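Local structure of beta-ketoacyl-[acyl-carrier-protein] synthase FabY (Pseudomonas aeruginosa, 4CW4) at residues A48-A51 against V52-L56; G176-P179 against G180-Y183; D375-A378 against L379-G382; S442-A445 against N446-T449; S551-I554 against A555-L559. The protein catalyses the condensation of acetyl-CoA with malonyl-ACP to acetoacetyl-ACP, the primer of fatty acid synthesis, and works as a homodimer. All blocks are in the same frame, centred on the assembly; numbering follows the deposited sequence. Where two conformers were deposited one is given.

Contact 1 (A48-A51 against V52-L56)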
loop_
_atom_site.group_PDB
_atom_site.type_symbol
_atom_site.label_atom_id
_atom_site.label_comp_id
_atom_site.label_asym_id
_atom_site.label_seq_id
_atom_site.Cartn_x
_atom_site.Cartn_y
_atom_site.Cartn_z
ATOM N N ALA A 48 14.015 30.607 16.454
ATOM C CA ALA A 48 13.927 30.239 17.853
ATOM C C ALA A 48 13.288 28.863 18.026
ATOM O O ALA A 48 13.766 28.027 18.796
ATOM C CB ALA A 48 13.148 31.289 18.625
ATOM N N GLY A 49 12.211 28.605 17.302
ATOM C CA GLY A 49 11.561 27.302 17.357
ATOM C C GLY A 49 12.452 26.155 16.903
ATOM O O GLY A 49 12.479 25.095 17.533
ATOM N N LEU A 50 13.192 26.381 15.823
ATOM C CA LEU A 50 14.173 25.401 15.354
ATOM C C LEU A 50 15.259 25.195 16.401
ATOM O O LEU A 50 15.649 24.067 16.668
ATOM C CB LEU A 50 14.809 25.852 14.038
ATOM C CG LEU A 50 13.946 25.583 12.806
ATOM C CD1 LEU A 50 14.455 26.358 11.594
ATOM C CD2 LEU A 50 13.916 24.090 12.508
ATOM N N ALA A 51 15.758 26.285 16.980
ATOM C CA ALA A 51 16.805 26.172 17.993
ATOM C C ALA A 51 16.349 25.289 19.166
ATOM O O ALA A 51 17.135 24.512 19.709
ATOM C CB ALA A 51 17.234 27.559 18.482
ATOM N N VAL A 52 15.086 25.414 19.577
ATOM C CA VAL A 52 14.570 24.595 20.667
ATOM C C VAL A 52 14.458 23.142 20.224
ATOM O O VAL A 52 14.873 22.220 20.941
ATOM C CB VAL A 52 13.203 25.111 21.162
ATOM C CG1 VAL A 52 12.561 24.125 22.143
ATOM C CG2 VAL A 52 13.369 26.474 21.815
ATOM N N MET A 53 13.910 22.927 19.026
ATOM C CA MET A 53 13.757 21.577 18.476
ATOM C C MET A 53 15.094 20.852 18.403
ATOM O O MET A 53 15.174 19.633 18.633
ATOM C CB MET A 53 13.194 21.614 17.047
ATOM C CG MET A 53 11.699 21.799 16.958
ATOM S SD MET A 53 11.142 22.140 15.278
ATOM C CE MET A 53 11.421 20.550 14.493
ATOM N N MET A 54 16.127 21.614 18.045
ATOM C CA MET A 54 17.457 21.068 17.780
ATOM C C MET A 54 18.319 20.999 19.048
ATOM O O MET A 54 19.469 20.556 18.996
ATOM C CB MET A 54 18.140 21.942 16.725
ATOM C CG MET A 54 17.399 21.904 15.369
ATOM S SD MET A 54 17.866 23.142 14.167
ATOM C CE MET A 54 19.409 22.479 13.568
ATOM N N LYS A 55 17.759 21.431 20.172
ATOM C CA LYS A 55 18.451 21.444 21.462
ATOM C C LYS A 55 19.649 22.388 21.506
ATOM O O LYS A 55 20.586 22.176 22.284
ATOM C CB LYS A 55 18.915 20.039 21.867
ATOM C CG LYS A 55 17.932 18.918 21.601
ATOM C CD LYS A 55 16.782 18.900 22.570
ATOM C CE LYS A 55 16.187 17.490 22.656
ATOM N NZ LYS A 55 14.854 17.525 23.301
ATOM N N LEU A 56 19.619 23.430 20.690
ATOM C CA LEU A 56 20.674 24.437 20.686
ATOM C C LEU A 56 20.450 25.483 21.780
ATOM O O LEU A 56 21.398 26.079 22.290
ATOM C CB LEU A 56 20.749 25.121 19.324
ATOM C CG LEU A 56 21.232 24.222 18.188
ATOM C CD1 LEU A 56 21.061 24.911 16.857
ATOM C CD2 LEU A 56 22.701 23.807 18.395
#

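Contact 2 (G176-P179 against G180-Y183)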
loop_
_atom_site.group_PDB
_atom_site.type_symbol
_atom_site.label_atom_id
_atom_site.label_comp_id
_atom_site.label_asym_id
_atom_site.label_seq_id
_atom_site.Cartn_x
_atom_site.Cartn_y
_atom_site.Cartn_z
ATOM N N GLY A 176 19.175 16.969 15.979
ATOM C CA GLY A 176 18.859 17.114 17.389
ATOM C C GLY A 176 17.405 16.858 17.727
ATOM O O GLY A 176 17.079 16.543 18.870
ATOM N N PHE A 177 16.534 16.977 16.731
ATOM C CA PHE A 177 15.127 16.682 16.913
ATOM C C PHE A 177 14.909 15.187 16.770
ATOM O O PHE A 177 15.273 14.599 15.751
ATOM C CB PHE A 177 14.302 17.433 15.868
ATOM C CG PHE A 177 12.820 17.250 16.023
ATOM C CD1 PHE A 177 12.155 17.694 17.152
ATOM C CD2 PHE A 177 12.092 16.612 15.045
ATOM C CE1 PHE A 177 10.775 17.536 17.282
ATOM C CE2 PHE A 177 10.728 16.437 15.168
ATOM C CZ PHE A 177 10.073 16.893 16.279
ATOM N N GLU A 178 14.332 14.573 17.791
ATOM C CA GLU A 178 14.166 13.119 17.826
ATOM C C GLU A 178 12.729 12.747 18.157
ATOM O O GLU A 178 12.343 12.760 19.328
ATOM C CB GLU A 178 15.105 12.489 18.857
ATOM C CG GLU A 178 16.595 12.648 18.536
ATOM C CD GLU A 178 17.122 11.594 17.583
ATOM O OE1 GLU A 178 16.310 10.856 16.970
ATOM O OE2 GLU A 178 18.366 11.501 17.451
ATOM N N PRO A 179 11.932 12.388 17.130
ATOM C CA PRO A 179 10.520 12.079 17.375
ATOM C C PRO A 179 10.309 11.001 18.432
ATOM O O PRO A 179 9.366 11.094 19.210
ATOM C CB PRO A 179 10.029 11.608 16.012
ATOM C CG PRO A 179 10.896 12.314 15.041
ATOM C CD PRO A 179 12.255 12.318 15.692
ATOM N N GLY A 180 11.192 10.008 18.480
ATOM C CA GLY A 180 11.046 8.922 19.422
ATOM C C GLY A 180 11.118 9.313 20.886
ATOM O O GLY A 180 10.621 8.575 21.741
ATOM N N GLU A 181 11.742 10.451 21.187
ATOM C CA GLU A 181 11.867 10.920 22.565
ATOM C C GLU A 181 10.600 11.603 23.061
ATOM O O GLU A 181 10.470 11.907 24.251
ATOM C CB GLU A 181 13.040 11.896 22.691
ATOM C CG GLU A 181 14.380 11.281 22.343
ATOM C CD GLU A 181 15.521 12.289 22.398
ATOM O OE1 GLU A 181 15.254 13.510 22.538
ATOM O OE2 GLU A 181 16.685 11.856 22.290
ATOM N N LEU A 182 9.659 11.844 22.158
ATOM C CA LEU A 182 8.503 12.666 22.505
ATOM C C LEU A 182 7.300 11.911 23.046
ATOM O O LEU A 182 6.322 12.546 23.482
ATOM C CB LEU A 182 8.081 13.470 21.284
ATOM C CG LEU A 182 9.137 14.400 20.680
ATOM C CD1 LEU A 182 8.565 15.020 19.427
ATOM C CD2 LEU A 182 9.565 15.477 21.652
ATOM N N TYR A 183 7.355 10.578 23.003
ATOM C CA TYR A 183 6.259 9.738 23.488
ATOM C C TYR A 183 6.830 8.356 23.744
ATOM O O TYR A 183 8.017 8.118 23.481
ATOM C CB TYR A 183 5.075 9.697 22.483
ATOM C CG TYR A 183 5.329 8.798 21.292
ATOM C CD1 TYR A 183 6.107 9.219 20.215
ATOM C CD2 TYR A 183 4.791 7.525 21.244
ATOM C CE1 TYR A 183 6.346 8.394 19.165
ATOM C CE2 TYR A 183 5.039 6.697 20.204
ATOM C CZ TYR A 183 5.819 7.143 19.157
ATOM O OH TYR A 183 6.104 6.321 18.097
HETATM O O HOH W 1 13.714 9.481 17.100
#

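Contact 3 (D375-A378 against L379-G382)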
loop_
_atom_site.group_PDB
_atom_site.type_symbol
_atom_site.label_atom_id
_atom_site.label_comp_id
_atom_site.label_asym_id
_atom_site.label_seq_id
_atom_site.Cartn_x
_atom_site.Cartn_y
_atom_site.Cartn_z
ATOM N N ASP A 375 -17.363 21.752 3.961
ATOM C CA ASP A 375 -17.587 23.165 4.197
ATOM C C ASP A 375 -18.650 23.458 5.242
ATOM O O ASP A 375 -18.539 24.426 5.984
ATOM C CB ASP A 375 -17.930 23.894 2.890
ATOM C CG ASP A 375 -19.181 23.366 2.210
ATOM O OD1 ASP A 375 -19.202 22.188 1.820
ATOM O OD2 ASP A 375 -20.123 24.155 1.972
ATOM N N GLU A 376 -19.683 22.642 5.292
ATOM C CA GLU A 376 -20.765 22.886 6.234
ATOM C C GLU A 376 -20.294 22.659 7.672
ATOM O O GLU A 376 -20.581 23.462 8.564
ATOM C CB GLU A 376 -21.944 21.983 5.883
ATOM C CG GLU A 376 -23.185 22.215 6.697
ATOM C CD GLU A 376 -24.343 21.413 6.156
ATOM O OE1 GLU A 376 -24.403 20.193 6.418
ATOM O OE2 GLU A 376 -25.185 22.006 5.452
ATOM N N LEU A 377 -19.568 21.565 7.900
ATOM C CA LEU A 377 -19.039 21.291 9.225
ATOM C C LEU A 377 -18.011 22.362 9.628
ATOM O O LEU A 377 -17.983 22.807 10.779
ATOM C CB LEU A 377 -18.401 19.891 9.268
ATOM C CG LEU A 377 -17.837 19.488 10.627
ATOM C CD1 LEU A 377 -18.941 19.372 11.677
ATOM C CD2 LEU A 377 -17.022 18.211 10.524
ATOM N N ALA A 378 -17.143 22.756 8.699
ATOM C CA ALA A 378 -16.158 23.804 8.984
ATOM C C ALA A 378 -16.864 25.086 9.435
ATOM O O ALA A 378 -16.471 25.715 10.407
ATOM C CB ALA A 378 -15.290 24.064 7.769
ATOM N N LEU A 379 -17.926 25.426 8.725
ATOM C CA LEU A 379 -18.720 26.615 9.026
ATOM C C LEU A 379 -19.296 26.520 10.441
ATOM O O LEU A 379 -19.202 27.454 11.238
ATOM C CB LEU A 379 -19.858 26.742 8.000
ATOM C CG LEU A 379 -20.602 28.078 7.944
ATOM C CD1 LEU A 379 -19.798 29.103 7.124
ATOM C CD2 LEU A 379 -22.011 27.889 7.378
ATOM N N ARG A 380 -19.890 25.368 10.737
ATOM C CA ARG A 380 -20.492 25.110 12.037
ATOM C C ARG A 380 -19.496 25.239 13.197
ATOM O O ARG A 380 -19.839 25.765 14.250
ATOM C CB ARG A 380 -21.139 23.713 12.064
ATOM C CG ARG A 380 -22.023 23.505 13.271
ATOM C CD ARG A 380 -22.297 22.053 13.591
ATOM N NE ARG A 380 -22.667 21.267 12.431
ATOM C CZ ARG A 380 -22.630 19.936 12.400
ATOM N NH1 ARG A 380 -22.259 19.246 13.469
ATOM N NH2 ARG A 380 -22.964 19.293 11.297
ATOM N N LEU A 381 -18.269 24.769 12.996
ATOM C CA LEU A 381 -17.299 24.681 14.082
ATOM C C LEU A 381 -16.392 25.884 14.173
ATOM O O LEU A 381 -15.612 25.986 15.116
ATOM C CB LEU A 381 -16.410 23.451 13.930
ATOM C CG LEU A 381 -17.114 22.100 13.956
ATOM C CD1 LEU A 381 -16.075 20.985 13.861
ATOM C CD2 LEU A 381 -17.972 21.950 15.196
ATOM N N GLY A 382 -16.486 26.802 13.216
ATOM C CA GLY A 382 -15.551 27.914 13.190
ATOM C C GLY A 382 -14.125 27.473 12.827
ATOM O O GLY A 382 -13.145 28.116 13.245
#

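Contact 4 (S442-A445 against N446-T449)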
loop_
_atom_site.group_PDB
_atom_site.type_symbol
_atom_site.label_atom_id
_atom_site.label_comp_id
_atom_site.label_asym_id
_atom_site.label_seq_id
_atom_site.Cartn_x
_atom_site.Cartn_y
_atom_site.Cartn_z
ATOM N N SER A 442 14.941 16.554 -9.605
ATOM C CA SER A 442 16.383 16.762 -9.814
ATOM C C SER A 442 17.026 15.658 -10.646
ATOM O O SER A 442 18.129 15.211 -10.332
ATOM C CB SER A 442 17.148 16.941 -8.499
ATOM O OG SER A 442 18.431 17.526 -8.717
ATOM N N THR A 443 16.370 15.273 -11.735
ATOM C CA THR A 443 16.967 14.324 -12.668
ATOM C C THR A 443 16.973 14.876 -14.084
ATOM O O THR A 443 16.122 15.692 -14.448
ATOM C CB THR A 443 16.241 12.959 -12.658
ATOM O OG1 THR A 443 15.085 13.036 -13.493
ATOM C CG2 THR A 443 15.817 12.563 -11.230
ATOM N N PRO A 444 17.939 14.428 -14.906
ATOM C CA PRO A 444 17.972 14.905 -16.291
ATOM C C PRO A 444 16.708 14.555 -17.071
ATOM O O PRO A 444 16.239 15.353 -17.882
ATOM C CB PRO A 444 19.199 14.188 -16.868
ATOM C CG PRO A 444 20.103 14.046 -15.700
ATOM C CD PRO A 444 19.194 13.754 -14.541
ATOM N N ALA A 445 16.160 13.372 -16.825
ATOM C CA ALA A 445 14.908 12.989 -17.468
ATOM C C ALA A 445 13.753 13.864 -17.002
ATOM O O ALA A 445 12.929 14.286 -17.818
ATOM C CB ALA A 445 14.577 11.523 -17.203
ATOM N N ASN A 446 13.671 14.131 -15.705
ATOM C CA ASN A 446 12.530 14.878 -15.201
ATOM C C ASN A 446 12.549 16.322 -15.682
ATOM O O ASN A 446 11.512 16.884 -16.031
ATOM C CB ASN A 446 12.419 14.883 -13.677
ATOM C CG ASN A 446 11.128 15.548 -13.228
ATOM O OD1 ASN A 446 10.057 14.958 -13.335
ATOM N ND2 ASN A 446 11.211 16.793 -12.793
ATOM N N ARG A 447 13.714 16.941 -15.700
ATOM C CA ARG A 447 13.730 18.373 -16.009
ATOM C C ARG A 447 13.240 18.628 -17.422
ATOM O O ARG A 447 12.566 19.611 -17.673
ATOM C CB ARG A 447 15.126 18.973 -15.767
ATOM C CG ARG A 447 16.171 18.590 -16.793
ATOM C CD ARG A 447 17.565 19.030 -16.365
ATOM N NE ARG A 447 18.519 18.913 -17.469
ATOM C CZ ARG A 447 19.777 18.482 -17.381
ATOM N NH1 ARG A 447 20.288 18.091 -16.230
ATOM N NH2 ARG A 447 20.524 18.446 -18.463
ATOM N N VAL A 448 13.560 17.711 -18.332
ATOM C CA VAL A 448 13.086 17.813 -19.712
ATOM C C VAL A 448 11.611 17.381 -19.827
ATOM O O VAL A 448 10.767 18.146 -20.316
ATOM C CB VAL A 448 13.971 16.979 -20.676
ATOM C CG1 VAL A 448 13.353 16.913 -22.080
ATOM C CG2 VAL A 448 15.363 17.566 -20.736
ATOM N N THR A 449 11.305 16.162 -19.382
ATOM C CA THR A 449 9.951 15.650 -19.581
ATOM C C THR A 449 8.878 16.442 -18.830
ATOM O O THR A 449 7.801 16.675 -19.368
ATOM C CB THR A 449 9.820 14.157 -19.225
ATOM O OG1 THR A 449 10.183 13.924 -17.855
ATOM C CG2 THR A 449 10.681 13.355 -20.112
#

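Contact 5 (S551-I554 against A555-L559)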
loop_
_atom_site.group_PDB
_atom_site.type_symbol
_atom_site.label_atom_id
_atom_site.label_comp_id
_atom_site.label_asym_id
_atom_site.label_seq_id
_atom_site.Cartn_x
_atom_site.Cartn_y
_atom_site.Cartn_z
ATOM N N SER A 551 -6.825 28.891 -2.784
ATOM C CA SER A 551 -6.427 29.696 -1.647
ATOM C C SER A 551 -7.561 29.882 -0.645
ATOM O O SER A 551 -8.740 29.720 -0.985
ATOM C CB SER A 551 -6.012 31.102 -2.124
ATOM O OG SER A 551 -7.156 31.785 -2.608
ATOM N N PRO A 552 -7.207 30.318 0.577
ATOM C CA PRO A 552 -8.255 30.734 1.510
ATOM C C PRO A 552 -9.201 31.797 0.947
ATOM O O PRO A 552 -10.407 31.713 1.203
ATOM C CB PRO A 552 -7.468 31.262 2.699
ATOM C CG PRO A 552 -6.211 30.473 2.675
ATOM C CD PRO A 552 -5.882 30.289 1.224
ATOM N N ARG A 553 -8.689 32.771 0.201
ATOM C CA ARG A 553 -9.567 33.808 -0.326
ATOM C C ARG A 553 -10.638 33.218 -1.230
ATOM O O ARG A 553 -11.807 33.582 -1.125
ATOM C CB ARG A 553 -8.800 34.866 -1.118
ATOM C CG ARG A 553 -9.690 36.034 -1.538
ATOM C CD ARG A 553 -8.925 37.111 -2.291
ATOM N NE ARG A 553 -8.793 36.761 -3.704
ATOM C CZ ARG A 553 -9.782 36.832 -4.589
ATOM N NH1 ARG A 553 -10.992 37.240 -4.215
ATOM N NH2 ARG A 553 -9.560 36.486 -5.853
ATOM N N ILE A 554 -10.236 32.333 -2.131
ATOM C CA ILE A 554 -11.183 31.711 -3.049
ATOM C C ILE A 554 -12.182 30.859 -2.273
ATOM O O ILE A 554 -13.379 30.926 -2.502
ATOM C CB ILE A 554 -10.457 30.881 -4.121
ATOM C CG1 ILE A 554 -9.566 31.797 -4.981
ATOM C CG2 ILE A 554 -11.447 30.065 -4.970
ATOM C CD1 ILE A 554 -10.293 32.788 -5.844
ATOM N N ALA A 555 -11.678 30.062 -1.345
ATOM C CA ALA A 555 -12.527 29.183 -0.561
ATOM C C ALA A 555 -13.541 29.991 0.254
ATOM O O ALA A 555 -14.711 29.625 0.326
ATOM C CB ALA A 555 -11.669 28.312 0.354
ATOM N N GLU A 556 -13.109 31.099 0.848
ATOM C CA GLU A 556 -14.018 31.943 1.603
ATOM C C GLU A 556 -15.091 32.567 0.728
ATOM O O GLU A 556 -16.246 32.624 1.128
ATOM C CB GLU A 556 -13.246 33.024 2.349
ATOM C CG GLU A 556 -12.529 32.456 3.574
ATOM C CD GLU A 556 -11.877 33.504 4.434
ATOM O OE1 GLU A 556 -12.011 34.719 4.143
ATOM O OE2 GLU A 556 -11.210 33.101 5.409
ATOM N N LYS A 557 -14.728 33.025 -0.462
ATOM C CA LYS A 557 -15.737 33.538 -1.394
ATOM C C LYS A 557 -16.789 32.453 -1.666
ATOM O O LYS A 557 -17.981 32.714 -1.674
ATOM C CB LYS A 557 -15.108 33.926 -2.728
ATOM C CG LYS A 557 -14.415 35.264 -2.764
ATOM C CD LYS A 557 -13.870 35.580 -4.168
ATOM C CE LYS A 557 -14.962 35.493 -5.239
ATOM N NZ LYS A 557 -14.512 35.988 -6.575
ATOM N N MET A 558 -16.334 31.226 -1.883
ATOM C CA MET A 558 -17.231 30.125 -2.158
ATOM C C MET A 558 -18.160 29.823 -0.981
ATOM O O MET A 558 -19.355 29.637 -1.184
ATOM C CB MET A 558 -16.416 28.891 -2.578
ATOM C CG MET A 558 -15.740 29.083 -3.933
ATOM S SD MET A 558 -14.554 27.792 -4.385
ATOM C CE MET A 558 -15.666 26.462 -4.879
ATOM N N LEU A 559 -17.638 29.793 0.240
ATOM C CA LEU A 559 -18.482 29.521 1.414
ATOM C C LEU A 559 -19.486 30.646 1.648
ATOM O O LEU A 559 -20.652 30.391 2.013
ATOM C CB LEU A 559 -17.629 29.288 2.673
ATOM C CG LEU A 559 -17.341 27.803 2.976
ATOM C CD1 LEU A 559 -16.365 27.228 1.957
ATOM C CD2 LEU A 559 -16.840 27.626 4.394
#

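Contact 1 (A48-A51 against V52-L56)
Leu50 O accepts from Met54 N at 2.9 Å, with the hydrogen off the straight line (144°), and the Met54 side chain lies against the same oxygen, bringing CG to 3.1 Å from Leu50 O. Torsion explains the return: Met54 CG stands opposite its own carbonyl carbon and beside its backbone N (chi1 -64°), and the extended chi2 (167°) then puts Met54 SD 4.1 Å from Leu50 CB; the bend at chi3 only directs CE. A buried carbonyl is thus met by an N-H and lined by a thioether. Two residues earlier, Val52 CG2 lies against Ala48 O at 3.4 Å, next to the routine helical bond from Val52 N. Helix 40-53 ends here in a Schellman motif. Lys55 takes a positive phi, its N reaches back to Val52 O at 3.1 Å, and Leu56 N closes the longer turn on Ala51 O at 2.9 Å, lying in the carbonyl plane. The chain reversal also turns the Leu56 side chain toward the helix, with Leu56 CB 4.4 Å from Ala51 CB, the apolar pairing that commonly accompanies this motif. Helix 74-87 packs against the same patch: Ile77 touches Ala51, Ile85 touches both Leu50 and Leu56, and Tyr81 lies on Leu56. Tyr64 of strand 63-65 meets Ala48 and Val52, and Pro174 presses on Met54.

Contact 2 (G176-P179 against G180-Y183)
The Glu181 carboxylate rests on the Glu178 methylene, with Glu181 CD 3.6 Å from Glu178 CB; the two carboxylates do not touch. The two side chains take different shapes. In Glu181 the chain beyond CG is extended (chi2 177°), which carries its carboxylate slantwise across Glu178 CB, whereas Glu178 bends at chi2 (-84°). That bend lets Glu178 OE1 accept from a water at 2.9 Å, and the same water accepts from Gly180 N, so a carboxylate and an early N-H of the turn share one bridge. Phe177 has CG opposite its backbone N, which swings the ring forward, toward the residues that follow, until CE1 and CZ both sit 4.0 Å from Leu182 CD1; the two side chains run at about a right angle. Tyr18 meets the Phe177 ring, and Val197 of helix 190-204 touches Pro179 and Leu182. The backbone beneath is a short 3-10 turn in the loop before that helix. Glu181 N bonds to Glu178 O at 3.0 Å and Leu182 N to Pro179 O at 3.1 Å. Tyr183 hydrogen-bonds through OH to His188 ND1. With Glu178 OE2 and Glu181 OE2 5.1 Å apart, the two acids probably disfavour each other's charge slightly, an effect that the bridging water and a long, weak ion pair from Glu178 to Arg190 may ease.

Contact 3 (D375-A378 against L379-G382)
Leu377 CD1 sits over the centre of one face of the Arg380 guanidinium, 3.7 Å above its plane. At the margin of the group, Arg380 NH1 donates to Asn216 O, and Arg306, a like charge, lies near NH2. The chain of Arg380 reaches this place by bending at chi3 (-46°), which brings the guanidinium back over the residue one turn before it. Leu377 does its part with CG opposite the backbone N (chi1 -179°), and its CD1 is shared: the same methyl is 3.9 Å from Leu381 CD1, so Leu377 lies against both Arg380 and Leu381. Glu376 OE1 stays 5.2 Å from Arg380 NH2, too far for a bonded pair. All this happens on the short helix 375-381, which follows strand 366-374 and ends in a Schellman motif, with Gly382 at positive phi and its N making a weak bond back to Leu379 O. In the last turn Leu381 N is bonded to Leu377 O at 3.0 Å and more weakly to Ala378 O. Near the start, Leu379 N donates to Asp375 O at 3.0 Å, and Leu379 CB packs on the same oxygen at 3.3 Å. Asp375 OD2 is held by a salt bridge to Arg562 and a hydrogen bond to His563, while OD1 accepts from Leu9 N. Leu379 packs on His563 as well, and on Ala567 and Tyr571 of helix 565-590; Met637 of the second subunit touches Asp375.

Contact 4 (S442-A445 against N446-T449)
Arg447 runs back along the first turn of its helix over Pro444. Its CB lies 3.7 Å from Thr443 O, and CG, set between the backbone N and the carbonyl carbon (chi1 73°), comes to 3.4 Å from Pro444 O. CD follows at 4.1 Å from Pro444 CA. From there NE makes a salt bridge to Asp511, and NH1, 4.1 Å from Pro444 CG, hydrogen-bonds to Asn358 OD1. Pro444 lies over one face of the guanidinium, offset toward its rim. Thr443 is the N-cap of helix 444-461, the helix linking strands 434-437 and 466-469 in a beta-alpha-beta unit. Thr443 OG1 accepts from Asn446 N at 2.8 Å (156°), and Thr443 O from Arg447 N. Two residues on, Ala445 O accepts two bonds, from Thr449 N at 2.9 Å and from Thr449 OG1 at 2.8 Å, the hydroxyl coming from above the carbonyl plane. The Asn446 side chain comes within about 3 Å of that of His439, a predicted active-site residue, and its ND2 is held by Glu450 OE1.

Contact 5 (S551-I554 against A555-L559)
Arg553 and Lys557 lie side by side and point the same way, with Arg553 NH1 3.3 Å from Lys557 CD. Their charged ends, Arg553 NH1 and Lys557 NZ, are 4.4 Å apart, a like-charge pair. A bend at chi3 in each chain (83° in Arg553) turns both tips alongside one another. On a buried face, Ile554 CG2 touches Met558 SD at 3.9 Å, and Met558 CG lies over Ile554 O at 3.3 Å, beside the helical bond that Met558 N gives to the same oxygen. Glu556, two residues earlier, does likewise: its N bonds to Pro552 O at 2.8 Å, while its CG rests 3.3 Å from that oxygen. Beneath these side chains is the first part of helix 552-563, which follows strand 543-550. Ser551 is its N-cap: OG, brought round by chi1 of 68°, accepts from Ile554 N at 3.2 Å in a nearly straight bond (170°), and Ser551 O receives Ala555 N at 3.0 Å. Further out, Glu531 holds two points at once, OE1 bonded to Ser551 OG and OE2 in a salt bridge with Arg553 NE that fixes cap and arginine together and probably eases the nearby lysine charge, while Glu556 OE2 is paired with Arg575 of helix 565-590. Val425 and Ile424 of helix 409-425 pack on Ile554 and Met558 respectively, Phe494 of helix 482-496 touches Ser551 and Pro552, and Met637 of the second subunit reaches Met558 and Leu559.

The five contacts fall into two touching pairs and a separate one. Contacts 1 and 2 lie with centres 13 Å apart, where Met53 O packs on Phe177 CB at 3.6 Å and Lys55 leans on Gly176. Contacts 3 and 5 are likewise 13 Å apart between centres: Leu559 CD1 meets Asp375 CB at 3.8 Å, joining the two helices, and Met637 of the second subunit packs on both. Contact 4 stands alone, its centre 35 to 42 Å from the other four, and is the one beside predicted active-site residues, with Thr443 about 7 Å from His477 between side chains. The other four are away from the annotated catalytic residues.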